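PDB 6ZTI: PlaB phospholipase from Legionella pneumophila, which probably hydrolyses phospholipids through a serine nucleophile in an alpha/beta-hydrolase fold, its activity being controlled by NAD(H)-mediated tetramerization. Local coordinates for residues 96-101 against 124-129; 102-107 against 131-136; 197-202 against 319-324. All coordinates share one frame; numbering follows the deposited sequence.

From the N terminus, strand 93-99 runs through residues 96-101 into helix 102-114, and the chain then returns as strand 123-129. Contact 1 closes this beta-alpha-beta loop by pairing the two strands. Contact 2 crosses it: the start of the helix, 102-107, meets 131-136, the loop beyond the second strand, so their segments alternate along the chain and they touch, with Met128 CG packed on Gly103 CA. Contact 3 follows in series, its centre about 23 Å and 22 Å from the centres of contacts 1 and 2. It closes a loop of 116 residues, tying the exit of strand 191-197, in the same parallel sheet, to the end of helix 300-320 and strand 323-327 beside the bound dinucleotide.

Contact 1: 96-101 against 124-129; sequences CITHST and SHLIML
Cys96 to His99 pair with Leu126 to Leu129 as neighbouring parallel strands in the interior of the central sheet, every touching residue buried. Strand 93-99 lies between 16-21 and 123-129. The backbones are joined alternately: Cys96 N donates to His125 O, Cys96 O receives Ile127 N at 2.9 Å in a nearly straight bond, Thr98 N reaches Ile127 O, and Thr98 O takes Leu129 N at 2.8 Å. That last donor approaches from above the carbonyl plane. Beyond the strand end, Ser100 N still holds Leu129 O at 3.0 Å.

Ile97 and Leu129 share one face of the sheet, where Ile97 CG2 meets Leu129 CD1 at 4.0 Å and Ile291 of helix 286-296 covers Ile97 and Ile127. On the face of Cys96, Thr98 and Met128, the Thr98 side chain carries the contact. Its OG1 sits between the backbone N and the carbonyl carbon (chi1 76°), alongside Met128 with CG 3.4 Å away, while its CG2 lies 3.9 Å from Leu126 CD1. Thr98 OG1 is hydrogen-bonded to a water at 2.8 Å, which donates to Leu129 O and so bridges the two strand ends.

At Ser100 the backbone turns sharply, with phi 55° and psi -121°, before helix 102-114, and its OG makes a weak hydrogen bond to His266 NE2. The strand-turn-helix geometry and the sequence Thr-His-Ser-Thr-Gly, a variant of Gly-X-Ser-X-Gly, are consistent with the nucleophile elbow of alpha/beta hydrolases, with Ser100 the probable nucleophile.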
loop_
_atom_site.group_PDB
_atom_site.type_symbol
_atom_site.label_atom_id
_atom_site.label_comp_id
_atom_site.label_asym_id
_atom_site.label_seq_id
_atom_site.Cartn_x
_atom_site.Cartn_y
_atom_site.Cartn_z
ATOM N N CYS B 96 -15.248 -20.592 -34.339
ATOM C CA CYS B 96 -14.131 -19.843 -33.780
ATOM C C CYS B 96 -13.027 -20.818 -33.423
ATOM O O CYS B 96 -13.272 -21.810 -32.734
ATOM C CB CYS B 96 -14.523 -19.053 -32.528
ATOM S SG CYS B 96 -15.355 -17.517 -32.881
ATOM N N ILE B 97 -11.829 -20.547 -33.913
ATOM C CA ILE B 97 -10.630 -21.243 -33.489
ATOM C C ILE B 97 -9.836 -20.237 -32.672
ATOM O O ILE B 97 -9.373 -19.222 -33.203
ATOM C CB ILE B 97 -9.827 -21.775 -34.682
ATOM C CG1 ILE B 97 -10.673 -22.766 -35.497
ATOM C CG2 ILE B 97 -8.553 -22.415 -34.203
ATOM C CD1 ILE B 97 -10.096 -23.074 -36.874
ATOM N N THR B 98 -9.702 -20.495 -31.379
ATOM C CA THR B 98 -9.100 -19.552 -30.454
ATOM C C THR B 98 -7.812 -20.121 -29.876
ATOM O O THR B 98 -7.599 -21.334 -29.854
ATOM C CB THR B 98 -10.073 -19.219 -29.310
ATOM O OG1 THR B 98 -10.118 -20.319 -28.397
ATOM C CG2 THR B 98 -11.501 -18.959 -29.839
ATOM N N HIS B 99 -6.953 -19.223 -29.401
ATOM C CA HIS B 99 -5.721 -19.587 -28.724
ATOM C C HIS B 99 -5.619 -18.752 -27.459
ATOM O O HIS B 99 -5.944 -17.559 -27.458
ATOM C CB HIS B 99 -4.487 -19.375 -29.628
ATOM C CG HIS B 99 -3.183 -19.746 -28.986
ATOM N ND1 HIS B 99 -2.149 -18.847 -28.837
ATOM C CD2 HIS B 99 -2.743 -20.915 -28.460
ATOM C CE1 HIS B 99 -1.131 -19.444 -28.241
ATOM N NE2 HIS B 99 -1.463 -20.701 -28.003
ATOM N N SER B 100 -5.216 -19.404 -26.371
ATOM C CA SER B 100 -4.928 -18.736 -25.110
ATOM C C SER B 100 -6.139 -17.917 -24.666
ATOM O O SER B 100 -7.221 -18.483 -24.473
ATOM C CB SER B 100 -3.632 -17.938 -25.296
ATOM O OG SER B 100 -3.237 -17.298 -24.105
ATOM N N THR B 101 -5.993 -16.607 -24.479
ATOM C CA THR B 101 -7.084 -15.802 -23.940
ATOM C C THR B 101 -8.286 -15.746 -24.867
ATOM O O THR B 101 -9.393 -15.442 -24.410
ATOM C CB THR B 101 -6.593 -14.375 -23.659
ATOM O OG1 THR B 101 -5.279 -14.422 -23.102
ATOM C CG2 THR B 101 -7.517 -13.674 -22.672
ATOM N N SER B 124 -21.277 -21.999 -34.425
ATOM C CA SER B 124 -21.576 -23.421 -34.533
ATOM C C SER B 124 -20.516 -24.304 -33.893
ATOM O O SER B 124 -20.846 -25.400 -33.429
ATOM C CB SER B 124 -21.715 -23.827 -36.002
ATOM O OG SER B 124 -20.455 -23.780 -36.658
ATOM N N HIS B 125 -19.253 -23.863 -33.882
ATOM C CA HIS B 125 -18.145 -24.613 -33.311
ATOM C C HIS B 125 -17.243 -23.658 -32.544
ATOM O O HIS B 125 -16.955 -22.551 -33.011
ATOM C CB HIS B 125 -17.302 -25.328 -34.387
ATOM C CG HIS B 125 -18.056 -26.348 -35.190
ATOM N ND1 HIS B 125 -19.046 -26.010 -36.087
ATOM C CD2 HIS B 125 -17.940 -27.695 -35.251
ATOM C CE1 HIS B 125 -19.518 -27.106 -36.655
ATOM N NE2 HIS B 125 -18.861 -28.142 -36.168
ATOM N N LEU B 126 -16.808 -24.094 -31.372
ATOM C CA LEU B 126 -15.831 -23.371 -30.563
ATOM C C LEU B 126 -14.677 -24.326 -30.306
ATOM O O LEU B 126 -14.830 -25.314 -29.581
ATOM C CB LEU B 126 -16.440 -22.862 -29.260
ATOM C CG LEU B 126 -15.454 -22.200 -28.290
ATOM C CD1 LEU B 126 -14.660 -21.103 -28.991
ATOM C CD2 LEU B 126 -16.174 -21.640 -27.078
ATOM N N ILE B 127 -13.538 -24.043 -30.930
ATOM C CA ILE B 127 -12.339 -24.860 -30.827
ATOM C C ILE B 127 -11.304 -24.016 -30.098
ATOM O O ILE B 127 -10.722 -23.097 -30.679
ATOM C CB ILE B 127 -11.835 -25.312 -32.202
ATOM C CG1 ILE B 127 -12.951 -26.040 -32.955
ATOM C CG2 ILE B 127 -10.600 -26.207 -32.040
ATOM C CD1 ILE B 127 -12.627 -26.349 -34.410
ATOM N N MET B 128 -11.085 -24.322 -28.823
ATOM C CA MET B 128 -10.176 -23.575 -27.961
ATOM C C MET B 128 -8.845 -24.301 -27.879
ATOM O O MET B 128 -8.802 -25.462 -27.468
ATOM C CB MET B 128 -10.773 -23.425 -26.562
ATOM C CG MET B 128 -11.927 -22.436 -26.484
ATOM S SD MET B 128 -12.753 -22.554 -24.894
ATOM C CE MET B 128 -13.746 -24.018 -25.169
ATOM N N LEU B 129 -7.764 -23.614 -28.262
ATOM C CA LEU B 129 -6.411 -24.145 -28.191
ATOM C C LEU B 129 -5.702 -23.553 -26.977
ATOM O O LEU B 129 -5.564 -22.326 -26.863
ATOM C CB LEU B 129 -5.629 -23.830 -29.469
ATOM C CG LEU B 129 -6.307 -24.147 -30.807
ATOM C CD1 LEU B 129 -5.469 -23.699 -32.015
ATOM C CD2 LEU B 129 -6.605 -25.637 -30.919
HETATM O O HOH W 1 -8.062 -20.904 -26.631
#

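Contact 2: 102-107 against 131-136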
loop_
_atom_site.group_PDB
_atom_site.type_symbol
_atom_site.label_atom_id
_atom_site.label_comp_id
_atom_site.label_asym_id
_atom_site.label_seq_id
_atom_site.Cartn_x
_atom_site.Cartn_y
_atom_site.Cartn_z
ATOM N N GLY B 102 -8.098 -16.002 -26.163
ATOM C CA GLY B 102 -9.224 -15.964 -27.077
ATOM C C GLY B 102 -10.370 -16.876 -26.666
ATOM O O GLY B 102 -11.534 -16.590 -26.966
ATOM N N GLY B 103 -10.065 -17.979 -25.991
ATOM C CA GLY B 103 -11.085 -18.888 -25.515
ATOM C C GLY B 103 -11.996 -18.208 -24.513
ATOM O O GLY B 103 -13.189 -18.019 -24.756
ATOM N N PRO B 104 -11.441 -17.827 -23.362
ATOM C CA PRO B 104 -12.210 -17.050 -22.385
ATOM C C PRO B 104 -12.973 -15.884 -22.979
ATOM O O PRO B 104 -14.066 -15.558 -22.497
ATOM C CB PRO B 104 -11.125 -16.567 -21.415
ATOM C CG PRO B 104 -10.112 -17.637 -21.432
ATOM C CD PRO B 104 -10.107 -18.187 -22.851
ATOM N N ILE B 105 -12.433 -15.247 -24.012
ATOM C CA ILE B 105 -13.055 -14.042 -24.563
ATOM C C ILE B 105 -14.319 -14.404 -25.331
ATOM O O ILE B 105 -15.378 -13.788 -25.148
ATOM C CB ILE B 105 -12.047 -13.283 -25.446
ATOM C CG1 ILE B 105 -11.109 -12.459 -24.571
ATOM C CG2 ILE B 105 -12.748 -12.369 -26.448
ATOM C CD1 ILE B 105 -9.795 -12.062 -25.244
ATOM N N VAL B 106 -14.235 -15.422 -26.190
ATOM C CA VAL B 106 -15.419 -15.873 -26.910
ATOM C C VAL B 106 -16.461 -16.429 -25.946
ATOM O O VAL B 106 -17.667 -16.287 -26.186
ATOM C CB VAL B 106 -15.022 -16.899 -27.985
ATOM C CG1 VAL B 106 -16.259 -17.525 -28.626
ATOM C CG2 VAL B 106 -14.164 -16.218 -29.048
ATOM N N ARG B 107 -16.029 -17.048 -24.841
ATOM C CA ARG B 107 -16.988 -17.548 -23.861
ATOM C C ARG B 107 -17.689 -16.409 -23.127
ATOM O O ARG B 107 -18.855 -16.544 -22.754
ATOM C CB ARG B 107 -16.302 -18.467 -22.858
ATOM C CG ARG B 107 -15.808 -19.804 -23.453
ATOM C CD ARG B 107 -15.630 -20.831 -22.382
ATOM N NE ARG B 107 -14.616 -20.463 -21.399
ATOM C CZ ARG B 107 -14.832 -20.256 -20.102
ATOM N NH1 ARG B 107 -16.050 -20.349 -19.566
ATOM N NH2 ARG B 107 -13.802 -19.946 -19.328
ATOM N N PRO B 131 -6.578 -22.856 -23.993
ATOM C CA PRO B 131 -7.263 -21.703 -23.392
ATOM C C PRO B 131 -6.981 -21.581 -21.910
ATOM O O PRO B 131 -6.937 -22.583 -21.191
ATOM C CB PRO B 131 -8.740 -22.023 -23.622
ATOM C CG PRO B 131 -8.762 -23.514 -23.507
ATOM C CD PRO B 131 -7.502 -23.986 -24.186
ATOM N N ALA B 132 -6.839 -20.334 -21.446
ATOM C CA ALA B 132 -6.619 -20.046 -20.023
ATOM C C ALA B 132 -7.963 -19.929 -19.300
ATOM O O ALA B 132 -8.278 -18.933 -18.647
ATOM C CB ALA B 132 -5.788 -18.780 -19.857
ATOM N N ASN B 133 -8.757 -20.997 -19.409
ATOM C CA ASN B 133 -10.139 -20.935 -18.948
ATOM C C ASN B 133 -10.243 -20.790 -17.440
ATOM O O ASN B 133 -11.208 -20.194 -16.952
ATOM C CB ASN B 133 -10.906 -22.160 -19.422
ATOM C CG ASN B 133 -11.326 -22.038 -20.870
ATOM O OD1 ASN B 133 -11.771 -20.977 -21.320
ATOM N ND2 ASN B 133 -11.168 -23.113 -21.615
ATOM N N HIS B 134 -9.283 -21.324 -16.683
ATOM C CA HIS B 134 -9.253 -21.127 -15.241
ATOM C C HIS B 134 -8.044 -20.295 -14.814
ATOM O O HIS B 134 -7.647 -20.340 -13.650
ATOM C CB HIS B 134 -9.268 -22.473 -14.517
ATOM C CG HIS B 134 -10.479 -23.302 -14.814
ATOM N ND1 HIS B 134 -11.668 -23.173 -14.120
ATOM C CD2 HIS B 134 -10.688 -24.264 -15.740
ATOM C CE1 HIS B 134 -12.551 -24.023 -14.610
ATOM N NE2 HIS B 134 -11.977 -24.704 -15.587
ATOM N N GLY B 135 -7.443 -19.554 -15.741
ATOM C CA GLY B 135 -6.383 -18.610 -15.426
ATOM C C GLY B 135 -5.004 -19.139 -15.772
ATOM O O GLY B 135 -4.816 -20.287 -16.183
ATOM N N SER B 136 -4.019 -18.259 -15.581
ATOM C CA SER B 136 -2.606 -18.548 -15.795
ATOM C C SER B 136 -1.823 -18.134 -14.561
ATOM O O SER B 136 -1.956 -17.001 -14.093
ATOM C CB SER B 136 -2.048 -17.802 -17.010
ATOM O OG SER B 136 -0.626 -17.845 -17.013
#
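Gly103, Pro104 and Arg107, on the helix that follows the probable nucleophile elbow, pack against Pro131 and Asn133 in the loop leaving the adjacent strand 123-129. Gly103 has no side chain, and its CA comes to 4.3 Å from Pro131 CB. Next to it the Pro104 ring crosses that of Pro131 at about a right angle, its CD 4.1 Å from Pro131 CB. The same ring offers CG to Ala132 O at 3.6 Å.

The polar half is the grip of Arg107 on Asn133. Arg107 bends at chi3 (-63°), which brings NE to 2.9 Å from Asn133 OD1. A weak bond from Arg107 NH2 to the same oxygen, at 3.0 Å, adds a second donor. The guanidinium meets OD1 at its edge, but NE stands above the amide plane, and the two planar groups are turned 79° apart. Asn133 ND2 is tied separately to Thr226 O, which fixes the amide's rotation. The stronger partner of Arg107 NH2 is Asn177 OD1, whose ND2 also donates to Asn133 O, while Trp180 makes a cation-pi contact with the guanidinium.

The loop itself is folded tightly: Gly135 N returns to Ala132 O at 3.1 Å, closing a type I beta turn with Asn133 and His134 at its corners. This is buried packing between helix 102-114 and the loop after the next strand, at the C-terminal ends of the central strands of a parallel alpha/beta-hydrolase sheet.

Contact 3: 197-202 against 319-324. With SND (thionicotinamide-adenine-dinucleotide), chain I.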
loop_
_atom_site.group_PDB
_atom_site.type_symbol
_atom_site.label_atom_id
_atom_site.label_comp_id
_atom_site.label_asym_id
_atom_site.label_seq_id
_atom_site.Cartn_x
_atom_site.Cartn_y
_atom_site.Cartn_z
ATOM N N GLY B 197 -1.648 -28.847 -25.120
ATOM C CA GLY B 197 -0.480 -29.682 -25.006
ATOM C C GLY B 197 0.140 -29.472 -23.638
ATOM O O GLY B 197 -0.264 -28.583 -22.884
ATOM N N GLN B 198 1.139 -30.299 -23.335
ATOM C CA GLN B 198 1.829 -30.226 -22.051
ATOM C C GLN B 198 3.338 -30.357 -22.211
ATOM O O GLN B 198 4.025 -30.849 -21.306
ATOM C CB GLN B 198 1.325 -31.299 -21.098
ATOM C CG GLN B 198 1.372 -32.688 -21.643
ATOM C CD GLN B 198 1.109 -33.676 -20.553
ATOM O OE1 GLN B 198 0.161 -33.520 -19.782
ATOM N NE2 GLN B 198 1.966 -34.673 -20.444
ATOM N N LYS B 199 3.863 -29.893 -23.333
ATOM C CA LYS B 199 5.292 -29.892 -23.615
ATOM C C LYS B 199 5.863 -28.508 -23.317
ATOM O O LYS B 199 5.282 -27.499 -23.722
ATOM C CB LYS B 199 5.534 -30.247 -25.087
ATOM C CG LYS B 199 6.886 -30.847 -25.390
ATOM C CD LYS B 199 6.953 -32.290 -24.909
ATOM C CE LYS B 199 8.220 -32.972 -25.400
ATOM N NZ LYS B 199 8.520 -34.206 -24.618
ATOM N N ILE B 200 6.987 -28.452 -22.605
ATOM C CA ILE B 200 7.703 -27.194 -22.414
ATOM C C ILE B 200 8.637 -27.012 -23.594
ATOM O O ILE B 200 9.358 -27.944 -23.972
ATOM C CB ILE B 200 8.496 -27.177 -21.097
ATOM C CG1 ILE B 200 7.586 -27.422 -19.893
ATOM C CG2 ILE B 200 9.250 -25.848 -20.959
ATOM C CD1 ILE B 200 6.407 -26.465 -19.783
ATOM N N ASP B 201 8.622 -25.828 -24.194
ATOM C CA ASP B 201 9.679 -25.495 -25.143
ATOM C C ASP B 201 10.851 -25.011 -24.295
ATOM O O ASP B 201 10.875 -23.869 -23.825
ATOM C CB ASP B 201 9.249 -24.463 -26.174
ATOM C CG ASP B 201 10.309 -24.272 -27.269
ATOM O OD1 ASP B 201 11.484 -24.591 -27.005
ATOM O OD2 ASP B 201 9.987 -23.826 -28.390
ATOM N N ARG B 202 11.823 -25.898 -24.087
ATOM C CA ARG B 202 12.851 -25.668 -23.079
ATOM C C ARG B 202 13.840 -24.590 -23.489
ATOM O O ARG B 202 14.627 -24.148 -22.644
ATOM C CB ARG B 202 13.557 -26.993 -22.772
ATOM C CG ARG B 202 12.571 -28.034 -22.231
ATOM C CD ARG B 202 13.204 -29.055 -21.313
ATOM N NE ARG B 202 12.179 -29.914 -20.752
ATOM C CZ ARG B 202 11.475 -29.622 -19.665
ATOM N NH1 ARG B 202 11.690 -28.492 -18.999
ATOM N NH2 ARG B 202 10.550 -30.466 -19.244
ATOM N N LYS B 319 0.895 -40.858 -20.979
ATOM C CA LYS B 319 1.798 -41.972 -20.699
ATOM C C LYS B 319 3.132 -41.796 -21.423
ATOM O O LYS B 319 4.201 -41.963 -20.820
ATOM C CB LYS B 319 1.138 -43.299 -21.089
ATOM C CG LYS B 319 -0.070 -43.629 -20.246
ATOM C CD LYS B 319 0.325 -44.303 -18.942
ATOM C CE LYS B 319 -0.896 -44.851 -18.210
ATOM N NZ LYS B 319 -1.701 -45.784 -19.066
ATOM N N ASN B 320 3.085 -41.411 -22.702
ATOM C CA ASN B 320 4.304 -41.319 -23.506
ATOM C C ASN B 320 5.217 -40.191 -23.045
ATOM O O ASN B 320 6.438 -40.287 -23.201
ATOM C CB ASN B 320 3.957 -41.109 -24.982
ATOM C CG ASN B 320 3.440 -42.370 -25.653
ATOM O OD1 ASN B 320 3.559 -43.468 -25.118
ATOM N ND2 ASN B 320 2.876 -42.214 -26.845
ATOM N N GLU B 321 4.655 -39.115 -22.502
ATOM C CA GLU B 321 5.418 -37.945 -22.093
ATOM C C GLU B 321 5.726 -37.946 -20.607
ATOM O O GLU B 321 6.295 -36.970 -20.097
ATOM C CB GLU B 321 4.650 -36.678 -22.482
ATOM C CG GLU B 321 4.390 -36.613 -23.999
ATOM C CD GLU B 321 3.851 -35.271 -24.469
ATOM O OE1 GLU B 321 3.384 -34.479 -23.621
ATOM O OE2 GLU B 321 3.905 -35.013 -25.694
ATOM N N HIS B 322 5.383 -39.031 -19.913
ATOM C CA HIS B 322 5.593 -39.110 -18.474
ATOM C C HIS B 322 7.047 -38.863 -18.099
ATOM O O HIS B 322 7.331 -38.249 -17.064
ATOM C CB HIS B 322 5.143 -40.477 -17.989
ATOM C CG HIS B 322 5.449 -40.742 -16.556
ATOM N ND1 HIS B 322 6.178 -41.836 -16.147
ATOM C CD2 HIS B 322 5.116 -40.068 -15.431
ATOM C CE1 HIS B 322 6.281 -41.824 -14.830
ATOM N NE2 HIS B 322 5.645 -40.764 -14.373
ATOM N N LYS B 323 7.984 -39.370 -18.899
ATOM C CA LYS B 323 9.409 -39.173 -18.660
ATOM C C LYS B 323 10.047 -38.580 -19.905
ATOM O O LYS B 323 9.817 -39.060 -21.017
ATOM C CB LYS B 323 10.118 -40.481 -18.295
ATOM C CG LYS B 323 9.839 -40.948 -16.888
ATOM C CD LYS B 323 10.762 -42.107 -16.524
ATOM C CE LYS B 323 10.076 -43.149 -15.641
ATOM N NZ LYS B 323 10.333 -42.936 -14.183
ATOM N N GLU B 324 10.855 -37.549 -19.708
ATOM C CA GLU B 324 11.541 -36.843 -20.779
ATOM C C GLU B 324 13.000 -36.714 -20.381
ATOM O O GLU B 324 13.300 -36.295 -19.257
ATOM C CB GLU B 324 10.905 -35.466 -20.996
ATOM C CG GLU B 324 11.580 -34.556 -22.031
ATOM C CD GLU B 324 11.032 -33.134 -21.973
ATOM O OE1 GLU B 324 10.275 -32.835 -21.015
ATOM O OE2 GLU B 324 11.348 -32.321 -22.870
HETATM P PA SND I . 14.232 -24.900 -10.996
HETATM O O1A SND I . 14.464 -24.467 -12.417
HETATM O O2A SND I . 12.865 -25.481 -10.705
HETATM O O5B SND I . 14.498 -23.664 -9.979
HETATM C C5B SND I . 14.153 -23.693 -8.579
HETATM C C4B SND I . 14.080 -22.241 -8.169
HETATM O O4B SND I . 15.331 -21.595 -8.510
HETATM C C3B SND I . 13.003 -21.422 -8.873
HETATM O O3B SND I . 12.558 -20.340 -8.068
HETATM C C2B SND I . 13.740 -20.904 -10.105
HETATM O O2B SND I . 13.145 -19.721 -10.621
HETATM C C1B SND I . 15.119 -20.615 -9.506
HETATM N N9A SND I . 16.232 -20.675 -10.453
HETATM C C8A SND I . 16.404 -21.567 -11.480
HETATM N N7A SND I . 17.491 -21.368 -12.183
HETATM C C5A SND I . 18.079 -20.268 -11.578
HETATM C C6A SND I . 19.249 -19.541 -11.860
HETATM N N6A SND I . 20.071 -19.820 -12.874
HETATM N N1A SND I . 19.547 -18.491 -11.061
HETATM C C2A SND I . 18.718 -18.194 -10.057
HETATM N N3A SND I . 17.578 -18.794 -9.707
HETATM C C4A SND I . 17.315 -19.832 -10.508
HETATM O O3 SND I . 15.349 -25.896 -10.463
HETATM P PN SND I . 16.248 -27.093 -11.020
HETATM O O1N SND I . 15.417 -27.930 -11.910
HETATM O O2N SND I . 16.940 -27.726 -9.878
HETATM O O5D SND I . 17.275 -26.245 -11.893
HETATM C C5D SND I . 18.575 -26.729 -12.262
HETATM C C4D SND I . 18.968 -25.996 -13.519
HETATM O O4D SND I . 18.120 -26.415 -14.613
HETATM C C3D SND I . 18.850 -24.472 -13.443
HETATM O O3D SND I . 20.009 -23.908 -14.038
HETATM C C2D SND I . 17.558 -24.189 -14.215
HETATM O O2D SND I . 17.509 -22.910 -14.835
HETATM C C1D SND I . 17.617 -25.283 -15.264
HETATM N N1N SND I . 16.239 -25.596 -15.740
HETATM C C2N SND I . 16.024 -25.468 -17.060
HETATM C C3N SND I . 14.801 -25.812 -17.597
HETATM C C7N SND I . 14.526 -25.639 -19.047
HETATM S S7N SND I . 13.089 -26.158 -19.703
HETATM N N7N SND I . 15.461 -25.051 -19.764
HETATM C C4N SND I . 13.815 -26.293 -16.747
HETATM C C5N SND I . 14.057 -26.396 -15.390
HETATM C C6N SND I . 15.284 -26.035 -14.898
HETATM O O HOH W 2 2.047 -32.259 -25.155
HETATM O O HOH W 3 4.927 -33.179 -21.604
HETATM O O HOH W 4 7.718 -31.001 -21.125
#
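Arg202 and Glu324 form the tight end of this surface contact, whereas Gln198 and Glu321 meet through a direct carbon-oxygen contact, one weak bond and waters, and Lys199 reaches Glu324 only at long range. The Arg202 side chain, extended from CG to NE, meets Glu324 tip to tip. Its NH2 donates to Glu324 OE1 at 3.0 Å, almost straight at 169°, and the acceptor lies in the guanidinium plane although the donor approaches from above the carboxylate. A weak second bond runs from Arg202 NE to Glu324 OE2 at 3.3 Å, giving a bidentate salt bridge with one weak arm and the planes 44° apart. A water accepting from Ile200 N also donates to Glu324 OE1. Ile200 CB lies over the rim of one guanidinium face, and Tyr335 adds a cation-pi contact.

The looser side is the water-bridged link of Glu321 and the partly exposed Lys199, whose NZ stays 3.8 Å from Glu324 OE2, a long salt bridge. Gln198 CG touches Glu321 OE1 at 3.3 Å, but the bond from Gln198 NE2 to that oxygen is weak. Another water takes Gln198 N at 2.8 Å and donates a hydrogen bond to Glu321 OE1. Stronger partners lie elsewhere: Gln318 for the Gln198 amide oxygen and Gly263 N for Glu321 OE2.

Arg202 O accepts from N7N of the thionicotinamide at 3.1 Å. Tyr205, Ala207 and residues of the second subunit, among them Gly376 and Tyr393, bind the same molecule. The salt-bridge network thus borders a dinucleotide pocket built between subunits, as fits NAD(H)-mediated tetramerization.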